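Local coordinates for sensor protein DivL (PDB 4Q20) that acts as a repurposed histidine kinase in the signalling that governs cell fate, and is required for division and growth, at residues A[228-233]-A[251-256]. Sequence-based numbering, arbitrary orientation.
Sequences ALVELH and CHLPET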
loop_
_atom_site.group_PDB
_atom_site.type_symbol
_atom_site.label_atom_id
_atom_site.label_comp_id
_atom_site.label_asym_id
_atom_site.label_seq_id
_atom_site.Cartn_x
_atom_site.Cartn_y
_atom_site.Cartn_z
ATOM N N ALA A 228 0.518 22.106 1.935
ATOM C CA ALA A 228 -0.748 22.250 1.218
ATOM C C ALA A 228 -1.930 22.487 2.169
ATOM O O ALA A 228 -2.798 23.305 1.864
ATOM C CB ALA A 228 -1.010 21.025 0.337
ATOM N N LEU A 229 -1.953 21.803 3.309
ATOM C CA LEU A 229 -3.027 21.948 4.306
ATOM C C LEU A 229 -2.956 23.293 5.022
ATOM O O LEU A 229 -3.990 23.936 5.186
ATOM C CB LEU A 229 -2.981 20.818 5.337
ATOM C CG LEU A 229 -3.386 19.428 4.864
ATOM C CD1 LEU A 229 -3.212 18.403 5.995
ATOM C CD2 LEU A 229 -4.786 19.417 4.275
ATOM N N VAL A 230 -1.741 23.729 5.420
ATOM C CA VAL A 230 -1.533 25.008 6.092
ATOM C C VAL A 230 -1.800 26.156 5.099
ATOM O O VAL A 230 -2.382 27.172 5.484
ATOM C CB VAL A 230 -0.127 25.079 6.737
ATOM C CG1 VAL A 230 0.198 26.474 7.231
ATOM C CG2 VAL A 230 -0.006 24.069 7.874
ATOM N N GLU A 231 -1.434 25.978 3.826
ATOM C CA GLU A 231 -1.656 27.003 2.805
ATOM C C GLU A 231 -3.133 27.130 2.456
ATOM O O GLU A 231 -3.558 28.209 2.045
ATOM C CB GLU A 231 -0.818 26.753 1.564
ATOM C CG GLU A 231 0.631 27.059 1.832
ATOM C CD GLU A 231 1.555 27.174 0.642
ATOM O OE1 GLU A 231 1.140 26.815 -0.481
ATOM O OE2 GLU A 231 2.695 27.656 0.840
ATOM N N LEU A 232 -3.918 26.051 2.658
ATOM C CA LEU A 232 -5.369 26.020 2.450
ATOM C C LEU A 232 -6.068 26.824 3.550
ATOM O O LEU A 232 -7.178 27.309 3.339
ATOM C CB LEU A 232 -5.831 24.559 2.479
ATOM C CG LEU A 232 -6.810 24.027 1.404
ATOM C CD1 LEU A 232 -6.447 24.490 -0.011
ATOM C CD2 LEU A 232 -6.861 22.502 1.450
ATOM N N HIS A 233 -5.409 26.958 4.728
ATOM C CA HIS A 233 -5.874 27.729 5.887
ATOM C C HIS A 233 -5.452 29.218 5.796
ATOM O O HIS A 233 -5.638 29.960 6.754
ATOM C CB HIS A 233 -5.310 27.120 7.176
ATOM C CG HIS A 233 -6.047 25.902 7.651
ATOM N ND1 HIS A 233 -5.582 24.625 7.380
ATOM C CD2 HIS A 233 -7.158 25.807 8.414
ATOM C CE1 HIS A 233 -6.445 23.802 7.945
ATOM N NE2 HIS A 233 -7.406 24.469 8.580
ATOM N N CYS A 251 4.241 26.312 11.564
ATOM C CA CYS A 251 3.011 26.568 10.818
ATOM C C CYS A 251 2.585 27.949 11.192
ATOM O O CYS A 251 2.314 28.201 12.358
ATOM C CB CYS A 251 1.916 25.550 11.135
ATOM S SG CYS A 251 2.394 23.833 10.839
ATOM N N HIS A 252 2.563 28.853 10.248
ATOM C CA HIS A 252 2.139 30.202 10.527
ATOM C C HIS A 252 0.712 30.319 10.084
ATOM O O HIS A 252 0.416 30.172 8.892
ATOM C CB HIS A 252 3.053 31.200 9.817
ATOM C CG HIS A 252 4.464 31.157 10.300
ATOM N ND1 HIS A 252 4.950 32.108 11.182
ATOM C CD2 HIS A 252 5.454 30.285 9.998
ATOM C CE1 HIS A 252 6.212 31.787 11.393
ATOM N NE2 HIS A 252 6.565 30.697 10.706
ATOM N N LEU A 253 -0.193 30.498 11.052
ATOM C CA LEU A 253 -1.633 30.610 10.788
ATOM C C LEU A 253 -2.108 32.004 11.144
ATOM O O LEU A 253 -2.039 32.357 12.319
ATOM C CB LEU A 253 -2.417 29.546 11.573
ATOM C CG LEU A 253 -2.088 28.083 11.261
ATOM C CD1 LEU A 253 -2.657 27.168 12.325
ATOM C CD2 LEU A 253 -2.567 27.683 9.867
ATOM N N PRO A 254 -2.502 32.846 10.162
ATOM C CA PRO A 254 -2.915 34.218 10.503
ATOM C C PRO A 254 -4.276 34.277 11.214
ATOM O O PRO A 254 -5.120 33.399 11.029
ATOM C CB PRO A 254 -2.962 34.931 9.143
ATOM C CG PRO A 254 -3.282 33.845 8.174
ATOM C CD PRO A 254 -2.587 32.606 8.708
ATOM N N GLU A 255 -4.471 35.333 12.027
ATOM C CA GLU A 255 -5.698 35.629 12.764
ATOM C C GLU A 255 -6.763 36.149 11.804
ATOM O O GLU A 255 -6.447 36.889 10.865
ATOM C CB GLU A 255 -5.449 36.684 13.871
ATOM C CG GLU A 255 -4.587 36.255 15.053
ATOM C CD GLU A 255 -4.329 37.341 16.084
ATOM O OE1 GLU A 255 -4.418 38.540 15.733
ATOM O OE2 GLU A 255 -4.055 36.990 17.255
ATOM N N THR A 256 -8.027 35.790 12.061
ATOM C CA THR A 256 -9.162 36.207 11.249
ATOM C C THR A 256 -9.961 37.215 12.087
ATOM O O THR A 256 -10.740 36.808 12.957
ATOM C CB THR A 256 -9.941 34.961 10.795
ATOM O OG1 THR A 256 -9.005 33.964 10.340
ATOM C CG2 THR A 256 -10.958 35.273 9.701
#
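V230 turns its two methyl groups onto two residues of the neighbouring strand, C251 and L253, a small example of how the GHKL ATPase domain, an alpha/beta sandwich, fastens a helix to its mixed sheet. The 228-232 end of helix 222-232 and residues 251-254 of strand 247-254 run nearly parallel, 15° apart, with axes 8.9 Å from each other at closest approach. The branched side chain divides its work: CG2 of V230 lies 3.8 Å from SG of C251, while CG1, placed opposite the backbone N by a chi1 of 170°, meets CD2 of L253 at 4.0 Å. The side chains of V230 and L253 cross at about a right angle, and the leucine touches with its CD2 methyl. The same CD2 of L253 also lies 3.9 Å from CB of H233, in the loop that follows the helix. The packing layer continues on helix 153-170, whose T159 touches V230 and whose L163 touches C251. The H233 ring is hydrogen-bonded through both nitrogens, and the two bonds together fix the rotation of the imidazole. NE2 is bonded to the backbone N of D152, and the other nitrogen folds back on the preceding turn: ND1 of H233 donates to O of L229 at 2.8 Å, approaching from above the carbonyl plane, with an N-H...O angle of 148°.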